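Local coordinates for sensor protein (Geobacter sulfurreducens, PDB 3H7M), which probably works as a phosphorelay sensor histidine kinase that phosphorylates a protein histidine from ATP, this chain being its sensor domain, which resembles periplasmic binding proteins, at residues P22-I27 / M166-Y171; A34-E39 / A226-V231; D88-H93 / E203-F208. One frame throughout, in Å; residues are numbered along the deposited sequence. Where two conformers were deposited one is given.

Contact 1. Residues P22-I27 / M166-Y171; sequences PPYEFI and MVPGMY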
loop_
_atom_site.group_PDB
_atom_site.type_symbol
_atom_site.label_atom_id
_atom_site.label_comp_id
_atom_site.label_asym_id
_atom_site.label_seq_id
_atom_site.Cartn_x
_atom_site.Cartn_y
_atom_site.Cartn_z
ATOM N N PRO A 22 -7.074 -0.862 -2.540
ATOM C CA PRO A 22 -7.332 -0.100 -3.761
ATOM C C PRO A 22 -6.894 1.336 -3.614
ATOM O O PRO A 22 -6.888 1.886 -2.528
ATOM C CB PRO A 22 -8.844 -0.219 -3.924
ATOM C CG PRO A 22 -9.307 -0.236 -2.509
ATOM C CD PRO A 22 -8.345 -1.231 -1.896
ATOM N N PRO A 23 -6.526 1.973 -4.717
ATOM C CA PRO A 23 -6.486 1.465 -6.084
ATOM C C PRO A 23 -5.172 0.788 -6.466
ATOM O O PRO A 23 -4.968 0.496 -7.641
ATOM C CB PRO A 23 -6.699 2.727 -6.885
ATOM C CG PRO A 23 -5.849 3.681 -6.141
ATOM C CD PRO A 23 -6.242 3.415 -4.704
ATOM N N TYR A 24 -4.285 0.545 -5.499
ATOM C CA TYR A 24 -3.005 -0.080 -5.808
ATOM C C TYR A 24 -3.132 -1.541 -6.148
ATOM O O TYR A 24 -2.604 -1.990 -7.166
ATOM C CB TYR A 24 -2.019 0.098 -4.658
ATOM C CG TYR A 24 -1.719 1.557 -4.391
ATOM C CD1 TYR A 24 -1.248 2.377 -5.397
ATOM C CD2 TYR A 24 -1.978 2.128 -3.150
ATOM C CE1 TYR A 24 -1.043 3.742 -5.184
ATOM C CE2 TYR A 24 -1.782 3.490 -2.931
ATOM C CZ TYR A 24 -1.316 4.286 -3.947
ATOM O OH TYR A 24 -1.105 5.630 -3.715
ATOM N N GLU A 25 -3.821 -2.284 -5.294
ATOM C CA GLU A 25 -4.029 -3.703 -5.528
ATOM C C GLU A 25 -5.245 -4.206 -4.775
ATOM O O GLU A 25 -5.485 -3.808 -3.630
ATOM C CB GLU A 25 -2.792 -4.515 -5.118
ATOM C CG GLU A 25 -2.307 -4.293 -3.693
ATOM C CD GLU A 25 -0.953 -4.924 -3.450
ATOM O OE1 GLU A 25 -0.195 -5.047 -4.429
ATOM O OE2 GLU A 25 -0.632 -5.277 -2.290
ATOM N N PHE A 26 -6.010 -5.084 -5.421
ATOM C CA PHE A 26 -7.194 -5.640 -4.801
ATOM C C PHE A 26 -7.886 -6.659 -5.685
ATOM O O PHE A 26 -7.810 -6.595 -6.917
ATOM C CB PHE A 26 -8.189 -4.519 -4.470
ATOM C CG PHE A 26 -8.682 -3.770 -5.676
ATOM C CD1 PHE A 26 -9.872 -4.126 -6.295
ATOM C CD2 PHE A 26 -7.937 -2.713 -6.212
ATOM C CE1 PHE A 26 -10.333 -3.439 -7.450
ATOM C CE2 PHE A 26 -8.374 -2.011 -7.366
ATOM C CZ PHE A 26 -9.574 -2.378 -7.983
ATOM N N ILE A 27 -8.556 -7.605 -5.037
ATOM C CA ILE A 27 -9.327 -8.613 -5.744
ATOM C C ILE A 27 -10.632 -7.884 -6.012
ATOM O O ILE A 27 -11.235 -7.360 -5.077
ATOM C CB ILE A 27 -9.602 -9.837 -4.850
ATOM C CG1 ILE A 27 -8.306 -10.622 -4.635
ATOM C CG2 ILE A 27 -10.672 -10.698 -5.477
ATOM C CD1 ILE A 27 -8.466 -11.859 -3.779
ATOM N N MET A 166 -3.704 8.441 1.932
ATOM C CA MET A 166 -4.599 9.355 1.285
ATOM C C MET A 166 -5.425 8.794 0.118
ATOM O O MET A 166 -6.669 8.763 0.159
ATOM C CB MET A 166 -3.783 10.541 0.800
ATOM C CG MET A 166 -4.555 11.493 -0.043
ATOM S SD MET A 166 -5.470 12.605 0.993
ATOM C CE MET A 166 -4.214 13.911 1.150
ATOM N N VAL A 167 -4.740 8.363 -0.929
ATOM C CA VAL A 167 -5.437 7.899 -2.106
ATOM C C VAL A 167 -6.365 6.741 -1.801
ATOM O O VAL A 167 -7.547 6.770 -2.127
ATOM C CB VAL A 167 -4.429 7.603 -3.221
ATOM C CG1 VAL A 167 -5.108 6.904 -4.399
ATOM C CG2 VAL A 167 -3.824 8.939 -3.669
ATOM N N PRO A 168 -5.849 5.711 -1.168
ATOM C CA PRO A 168 -6.755 4.606 -0.857
ATOM C C PRO A 168 -7.953 5.144 -0.040
ATOM O O PRO A 168 -9.089 4.676 -0.172
ATOM C CB PRO A 168 -5.881 3.677 -0.042
ATOM C CG PRO A 168 -4.497 3.868 -0.732
ATOM C CD PRO A 168 -4.439 5.368 -0.896
ATOM N N GLY A 169 -7.672 6.140 0.791
ATOM C CA GLY A 169 -8.685 6.741 1.628
ATOM C C GLY A 169 -9.815 7.282 0.794
ATOM O O GLY A 169 -10.969 6.926 1.001
ATOM N N MET A 170 -9.477 8.148 -0.149
ATOM C CA MET A 170 -10.474 8.709 -1.032
ATOM C C MET A 170 -11.186 7.617 -1.820
ATOM O O MET A 170 -12.400 7.632 -1.930
ATOM C CB MET A 170 -9.817 9.704 -1.973
ATOM C CG MET A 170 -9.074 10.817 -1.227
ATOM S SD MET A 170 -10.043 11.442 0.198
ATOM C CE MET A 170 -11.179 12.564 -0.597
ATOM N N TYR A 171 -10.449 6.653 -2.357
ATOM C CA TYR A 171 -11.111 5.597 -3.115
ATOM C C TYR A 171 -12.066 4.834 -2.251
ATOM O O TYR A 171 -13.143 4.451 -2.687
ATOM C CB TYR A 171 -10.117 4.612 -3.724
ATOM C CG TYR A 171 -9.531 5.118 -5.021
ATOM C CD1 TYR A 171 -8.553 6.111 -5.032
ATOM C CD2 TYR A 171 -9.979 4.624 -6.247
ATOM C CE1 TYR A 171 -8.027 6.603 -6.238
ATOM C CE2 TYR A 171 -9.460 5.108 -7.456
ATOM C CZ TYR A 171 -8.486 6.094 -7.443
ATOM O OH TYR A 171 -7.978 6.566 -8.631
#

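Contact 2. Residues A34-E39 / A226-V231; sequences AGYNVE and AKWLGV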
loop_
_atom_site.group_PDB
_atom_site.type_symbol
_atom_site.label_atom_id
_atom_site.label_comp_id
_atom_site.label_asym_id
_atom_site.label_seq_id
_atom_site.Cartn_x
_atom_site.Cartn_y
_atom_site.Cartn_z
ATOM N N ALA A 34 -6.642 -6.917 -9.325
ATOM C CA ALA A 34 -6.810 -5.656 -10.037
ATOM C C ALA A 34 -6.051 -4.505 -9.393
ATOM O O ALA A 34 -5.593 -4.588 -8.245
ATOM C CB ALA A 34 -8.320 -5.297 -10.104
ATOM N N GLY A 35 -5.935 -3.417 -10.140
ATOM C CA GLY A 35 -5.268 -2.249 -9.609
ATOM C C GLY A 35 -3.992 -1.834 -10.293
ATOM O O GLY A 35 -3.455 -2.568 -11.136
ATOM N N TYR A 36 -3.531 -0.639 -9.920
ATOM C CA TYR A 36 -2.308 -0.036 -10.421
ATOM C C TYR A 36 -1.131 -1.035 -10.341
ATOM O O TYR A 36 -0.467 -1.282 -11.334
ATOM C CB TYR A 36 -2.008 1.221 -9.589
ATOM C CG TYR A 36 -0.669 1.885 -9.830
ATOM C CD1 TYR A 36 0.347 1.834 -8.861
ATOM C CD2 TYR A 36 -0.427 2.606 -11.006
ATOM C CE1 TYR A 36 1.586 2.512 -9.064
ATOM C CE2 TYR A 36 0.792 3.274 -11.217
ATOM C CZ TYR A 36 1.793 3.230 -10.240
ATOM O OH TYR A 36 2.969 3.948 -10.419
ATOM N N ASN A 37 -0.906 -1.618 -9.167
ATOM C CA ASN A 37 0.187 -2.565 -8.972
ATOM C C ASN A 37 0.102 -3.717 -9.959
ATOM O O ASN A 37 1.089 -4.073 -10.615
ATOM C CB ASN A 37 0.186 -3.123 -7.534
ATOM C CG ASN A 37 0.432 -2.035 -6.455
ATOM O OD1 ASN A 37 0.659 -0.866 -6.751
ATOM N ND2 ASN A 37 0.392 -2.443 -5.202
ATOM N N VAL A 38 -1.090 -4.281 -10.063
ATOM C CA VAL A 38 -1.375 -5.418 -10.939
ATOM C C VAL A 38 -1.060 -5.101 -12.398
ATOM O O VAL A 38 -0.368 -5.840 -13.092
ATOM C CB VAL A 38 -2.865 -5.822 -10.753
ATOM C CG1 VAL A 38 -3.310 -6.846 -11.785
ATOM C CG2 VAL A 38 -3.030 -6.417 -9.358
ATOM N N GLU A 39 -1.557 -3.982 -12.855
ATOM C CA GLU A 39 -1.326 -3.558 -14.208
ATOM C C GLU A 39 0.185 -3.354 -14.428
ATOM O O GLU A 39 0.746 -3.711 -15.472
ATOM C CB GLU A 39 -2.076 -2.260 -14.421
ATOM C CG GLU A 39 -2.614 -2.087 -15.802
ATOM C CD GLU A 39 -3.807 -1.163 -15.831
ATOM O OE1 GLU A 39 -4.720 -1.386 -14.996
ATOM O OE2 GLU A 39 -3.823 -0.243 -16.691
ATOM N N ALA A 226 -1.558 7.231 -15.443
ATOM C CA ALA A 226 -2.599 8.206 -15.725
ATOM C C ALA A 226 -3.997 7.606 -15.536
ATOM O O ALA A 226 -4.943 8.317 -15.232
ATOM C CB ALA A 226 -2.439 8.745 -17.140
ATOM N N LYS A 227 -4.114 6.294 -15.713
ATOM C CA LYS A 227 -5.395 5.610 -15.565
ATOM C C LYS A 227 -5.961 5.773 -14.157
ATOM O O LYS A 227 -7.158 6.031 -13.983
ATOM C CB LYS A 227 -5.235 4.118 -15.891
ATOM C CG LYS A 227 -6.483 3.258 -15.677
ATOM C CD LYS A 227 -6.244 1.824 -16.161
ATOM C CE LYS A 227 -7.493 0.940 -16.056
ATOM N NZ LYS A 227 -7.204 -0.434 -16.558
ATOM N N TRP A 228 -5.093 5.627 -13.160
ATOM C CA TRP A 228 -5.501 5.738 -11.771
ATOM C C TRP A 228 -5.257 7.121 -11.167
ATOM O O TRP A 228 -4.161 7.417 -10.671
ATOM C CB TRP A 228 -4.811 4.651 -10.969
ATOM C CG TRP A 228 -4.858 3.307 -11.673
ATOM C CD1 TRP A 228 -4.022 2.871 -12.653
ATOM C CD2 TRP A 228 -5.784 2.230 -11.431
ATOM N NE1 TRP A 228 -4.353 1.584 -13.036
ATOM C CE2 TRP A 228 -5.429 1.165 -12.307
ATOM C CE3 TRP A 228 -6.877 2.058 -10.561
ATOM C CZ2 TRP A 228 -6.121 -0.050 -12.338
ATOM C CZ3 TRP A 228 -7.573 0.835 -10.591
ATOM C CH2 TRP A 228 -7.185 -0.201 -11.476
ATOM N N LEU A 229 -6.306 7.954 -11.216
ATOM C CA LEU A 229 -6.277 9.330 -10.707
ATOM C C LEU A 229 -5.703 9.463 -9.307
ATOM O O LEU A 229 -6.049 8.690 -8.408
ATOM C CB LEU A 229 -7.682 9.918 -10.698
ATOM C CG LEU A 229 -8.368 10.088 -12.050
ATOM C CD1 LEU A 229 -9.844 10.210 -11.823
ATOM C CD2 LEU A 229 -7.824 11.311 -12.776
ATOM N N GLY A 230 -4.827 10.448 -9.134
ATOM C CA GLY A 230 -4.229 10.691 -7.832
ATOM C C GLY A 230 -2.953 9.917 -7.560
ATOM O O GLY A 230 -2.204 10.255 -6.633
ATOM N N VAL A 231 -2.713 8.866 -8.343
ATOM C CA VAL A 231 -1.504 8.064 -8.172
ATOM C C VAL A 231 -0.308 8.920 -8.614
ATOM O O VAL A 231 -0.238 9.403 -9.744
ATOM C CB VAL A 231 -1.590 6.747 -8.977
ATOM C CG1 VAL A 231 -0.276 5.979 -8.884
ATOM C CG2 VAL A 231 -2.701 5.889 -8.428
#

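Contact 3. Residues D88-H93 / E203-F208; sequences DFTPPH and ELLARF. With NA (sodium ion), chain B.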
loop_
_atom_site.group_PDB
_atom_site.type_symbol
_atom_site.label_atom_id
_atom_site.label_comp_id
_atom_site.label_asym_id
_atom_site.label_seq_id
_atom_site.Cartn_x
_atom_site.Cartn_y
_atom_site.Cartn_z
ATOM N N ASP A 88 14.721 -6.947 0.090
ATOM C CA ASP A 88 15.339 -5.940 -0.746
ATOM C C ASP A 88 14.271 -5.255 -1.568
ATOM O O ASP A 88 13.382 -5.904 -2.109
ATOM C CB ASP A 88 16.408 -6.578 -1.641
ATOM C CG ASP A 88 17.424 -7.401 -0.843
ATOM O OD1 ASP A 88 17.649 -7.084 0.343
ATOM O OD2 ASP A 88 18.004 -8.356 -1.402
ATOM N N PHE A 89 14.355 -3.934 -1.626
ATOM C CA PHE A 89 13.401 -3.134 -2.366
ATOM C C PHE A 89 13.993 -2.670 -3.661
ATOM O O PHE A 89 15.192 -2.376 -3.735
ATOM C CB PHE A 89 13.006 -1.883 -1.587
ATOM C CG PHE A 89 12.254 -2.164 -0.326
ATOM C CD1 PHE A 89 12.866 -2.837 0.726
ATOM C CD2 PHE A 89 10.927 -1.746 -0.182
ATOM C CE1 PHE A 89 12.173 -3.093 1.912
ATOM C CE2 PHE A 89 10.225 -2.001 1.003
ATOM C CZ PHE A 89 10.851 -2.676 2.053
ATOM N N THR A 90 13.148 -2.594 -4.685
ATOM C CA THR A 90 13.589 -2.099 -5.969
ATOM C C THR A 90 13.326 -0.615 -5.813
ATOM O O THR A 90 12.838 -0.188 -4.775
ATOM C CB THR A 90 12.676 -2.596 -7.080
ATOM O OG1 THR A 90 11.329 -2.166 -6.800
ATOM C CG2 THR A 90 12.725 -4.109 -7.175
ATOM N N PRO A 91 13.696 0.200 -6.810
ATOM C CA PRO A 91 13.372 1.608 -6.601
ATOM C C PRO A 91 11.831 1.579 -6.512
ATOM O O PRO A 91 11.201 0.608 -6.944
ATOM C CB PRO A 91 13.845 2.266 -7.899
ATOM C CG PRO A 91 14.998 1.412 -8.301
ATOM C CD PRO A 91 14.551 0.016 -7.999
ATOM N N PRO A 92 11.211 2.635 -5.971
ATOM C CA PRO A 92 9.744 2.687 -5.844
ATOM C C PRO A 92 9.010 3.029 -7.142
ATOM O O PRO A 92 9.539 3.743 -7.995
ATOM C CB PRO A 92 9.545 3.765 -4.793
ATOM C CG PRO A 92 10.633 4.773 -5.180
ATOM C CD PRO A 92 11.841 3.883 -5.493
ATOM N N HIS A 93 7.794 2.520 -7.309
ATOM C CA HIS A 93 7.052 2.866 -8.510
ATOM C C HIS A 93 6.066 4.000 -8.207
ATOM O O HIS A 93 5.497 4.617 -9.111
ATOM C CB HIS A 93 6.369 1.630 -9.151
ATOM C CG HIS A 93 5.435 0.870 -8.254
ATOM N ND1 HIS A 93 4.254 1.403 -7.772
ATOM C CD2 HIS A 93 5.479 -0.411 -7.810
ATOM C CE1 HIS A 93 3.616 0.482 -7.069
ATOM N NE2 HIS A 93 4.336 -0.627 -7.075
ATOM N N GLU A 203 18.714 -11.453 -8.285
ATOM C CA GLU A 203 18.286 -11.799 -9.629
ATOM C C GLU A 203 16.891 -11.213 -9.837
ATOM O O GLU A 203 16.693 -10.284 -10.637
ATOM C CB GLU A 203 18.256 -13.318 -9.790
ATOM C CG GLU A 203 18.781 -13.816 -11.128
ATOM C CD GLU A 203 17.780 -13.662 -12.255
ATOM O OE1 GLU A 203 17.347 -12.519 -12.520
ATOM O OE2 GLU A 203 17.432 -14.691 -12.880
ATOM N N LEU A 204 15.932 -11.755 -9.094
ATOM C CA LEU A 204 14.554 -11.304 -9.173
ATOM C C LEU A 204 14.527 -9.794 -8.982
ATOM O O LEU A 204 13.884 -9.072 -9.729
ATOM C CB LEU A 204 13.744 -11.987 -8.087
ATOM C CG LEU A 204 12.270 -12.214 -8.375
ATOM C CD1 LEU A 204 12.100 -12.894 -9.725
ATOM C CD2 LEU A 204 11.683 -13.061 -7.245
ATOM N N LEU A 205 15.249 -9.314 -7.986
ATOM C CA LEU A 205 15.292 -7.893 -7.753
ATOM C C LEU A 205 15.594 -7.120 -9.032
ATOM O O LEU A 205 14.892 -6.175 -9.379
ATOM C CB LEU A 205 16.356 -7.542 -6.716
ATOM C CG LEU A 205 16.405 -6.030 -6.440
ATOM C CD1 LEU A 205 15.451 -5.693 -5.309
ATOM C CD2 LEU A 205 17.807 -5.599 -6.079
ATOM N N ALA A 206 16.646 -7.523 -9.728
ATOM C CA ALA A 206 17.080 -6.836 -10.946
ATOM C C ALA A 206 16.122 -7.045 -12.103
ATOM O O ALA A 206 16.000 -6.211 -13.008
ATOM C CB ALA A 206 18.483 -7.315 -11.340
ATOM N N ARG A 207 15.451 -8.179 -12.065
ATOM C CA ARG A 207 14.500 -8.514 -13.097
ATOM C C ARG A 207 13.395 -7.444 -13.041
ATOM O O ARG A 207 13.031 -6.841 -14.057
ATOM C CB ARG A 207 13.954 -9.907 -12.799
ATOM C CG ARG A 207 13.356 -10.632 -13.975
ATOM C CD ARG A 207 14.357 -11.509 -14.716
ATOM N NE ARG A 207 13.633 -12.432 -15.591
ATOM C CZ ARG A 207 12.979 -13.516 -15.165
ATOM N NH1 ARG A 207 12.962 -13.830 -13.871
ATOM N NH2 ARG A 207 12.314 -14.276 -16.032
ATOM N N PHE A 208 12.896 -7.177 -11.838
ATOM C CA PHE A 208 11.844 -6.179 -11.667
ATOM C C PHE A 208 12.295 -4.747 -11.849
ATOM O O PHE A 208 11.597 -3.952 -12.488
ATOM C CB PHE A 208 11.168 -6.360 -10.305
ATOM C CG PHE A 208 10.122 -7.441 -10.310
ATOM C CD1 PHE A 208 8.830 -7.174 -10.759
ATOM C CD2 PHE A 208 10.451 -8.747 -9.987
ATOM C CE1 PHE A 208 7.885 -8.203 -10.892
ATOM C CE2 PHE A 208 9.515 -9.783 -10.120
ATOM C CZ PHE A 208 8.235 -9.511 -10.572
HETATM NA NA NA B . 17.975 -4.902 1.821
HETATM O O HOH W 1 20.319 -5.354 3.614
#

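Contact 1. Residues P22-I27 / M166-Y171
Tyr-171 has CG anti to its own carbonyl carbon (chi1 -82°), which starts its ring toward Pro-23; Tyr-24 CG is likewise anti to the carbonyl carbon (chi1 -62°), and the far part of its ring comes up to Pro-168. The first meeting is a CH-pi contact: Pro-23 CG stands 3.7 Å from the centroid of the Tyr-171 ring and only 13° off its normal, hence over the centre of one face. Pro-23 CB leans over CE2 of that ring, and Pro-23 CD lies 3.6 Å from Tyr-171 CD1. Pro-23, which follows a cis peptide bond, also sets CD 3.7 Å from Val-167 CG1. In the second meeting Tyr-24 CE2 comes within 3.5 Å of Pro-168 CG. The backbone adds a CA-H...O contact of 3.2 Å between Pro-168 CA and Pro-22 O. An alanine in place of Tyr-171 would probably leave Pro-23 CB and CG without an aromatic face to rest on, and Leu-229 O without the phenol hydroxyl that bonds to it. The contact sets the turn between strands 20-21 and 25-27, where Tyr-24 and Glu-25 form a classic beta bulge, against the N-terminal part of helix 166-175. Strands 13-18 and 161-165 flank the long strands 181-198 and 87-103, consistent with a bridge between the two lobes of a family 3 solute-binding fold; Tyr-24 also meets Tyr-193 and Val-96 of those strands.

Contact 2. Residues A34-E39 / A226-V231
Glu-39 and Lys-227 supply the charged part of this contact. In one of its two conformers Lys-227 is a fully extended chain with NZ 3.1 Å from Glu-39 OE1, a salt bridge that holds for that conformer alone and is therefore tentative. There the ammonium meets OE1 on its syn side, 30° out of the carboxylate plane, and a weak second bond joins Lys-227 NZ to Glu-39 OE2 at 3.4 Å. The same carboxylate borders the indole: Glu-39 OE1 is at the edge of Trp-228, 3.3 Å from CZ2.

The aromatic and CH-pi contacts centre on Tyr-36. Its CG is anti to the backbone N (chi1 172°), and its ring turns an edge toward the face of Trp-228 in an offset edge-to-face pair with planes at 76°. Tyr-36 CB sits over the five-membered ring of Trp-228, 4.0 Å from its centroid. Against one face of the phenol ring, Val-231 CG1 stands over the centre, 3.7 Å from the centroid.

Backbone packing completes the indole's surroundings. Gly-35, the N-cap residue of helix 36-48, brings CA to 3.4 Å from Trp-228 CH2, and Gly-35 C and Tyr-36 N lie over one indole face. A type II turn, closed by Val-231 N bonding to Trp-228 O at 3.1 Å, lets both Trp-228 and Val-231 reach Tyr-36.

The C-terminal tail leaving helix 220-227 is thus pinned to the N-terminus of helix 36-48 within the family 3 solute-binding fold. Tyr-36 OH bonds to His-93 O of strand 87-103, Val-231 touches Thr-94 of that strand, and Trp-228 packs on Pro-23.

Contact 3. Residues D88-H93 / E203-F208
Asp-88 meets Leu-205 with its first side-chain atom and a sodium ion with its last. Its CB lies 3.9 Å from Leu-205 CD1. Next comes CG, anti to the carbonyl carbon (chi1 -53°); Asp-88 CG lies 3.7 Å from the sodium ion and makes no bond to it. OD1 does, binding the sodium ion at 2.7 Å, while OD2 accepts a hydrogen bond from Gly-200 N. Each carboxylate oxygen therefore has its own partner, which should hold the group against turning about its last bond. Ala-84 O and Gln-199 OE1 also bind the ion, and a water oxygen lies 3.0 Å from the sodium.

Leu-205 CD1 is the methyl that ties the helix to this strand. Besides Asp-88 CB it touches Phe-89 O, at 3.7 Å, and the methyl of Thr-90, with Thr-90 CG2 to Leu-205 CD1 also 3.7 Å. The two side chains slide past each other in opposite directions. Thr-90 CG2 also comes near Phe-208 CB, one helical turn further on. The threonine hydroxyl serves its own chain instead: OG1 donates to Pro-91 O at 2.8 Å, with a C=O...donor angle of 138°. No hydrogen bond joins the two segments, so van der Waals packing, chiefly of the Leu-205 methyl, holds them together.

Strand 88-90 and helix 203-208 run almost parallel, at 15° between their directions, with a closest axial approach of 8.5 Å. The contact packs helix 202-218 on the strand pair 87-103 and 181-198 of the solute-binding fold, beside the sodium site; Asp-88 and Thr-90 share backbone hydrogen bonds with Val-197 and Tyr-195. Leu-205 also rests on Val-197, and Phe-208 stacks on Tyr-195 and touches Ile-44 of helix 36-48.

Contacts 1 and 2 form one continuous patch, their centres about 9 Å apart. Val-167 CG2 packs 3.6 Å from Gly-230 O. Two probable hydrogen bonds also run between the contacts. In one, the backbone N of Asn-37 lies 2.7 Å from Tyr-24 O. In the other, the side-chain ND2 of Asn-37 lies 2.8 Å from Glu-25 OE1. Contact 3 is more remote, with its centre about 19 Å from that of contact 2 and 22 Å from that of contact 1. It nevertheless touches contact 2 where Asn-37 OD1 lies 3.3 Å from His-93 CE1, so helix 36-48 links them. The sodium ion belongs to contact 3, near the start of strand 87-103, at Asp-88.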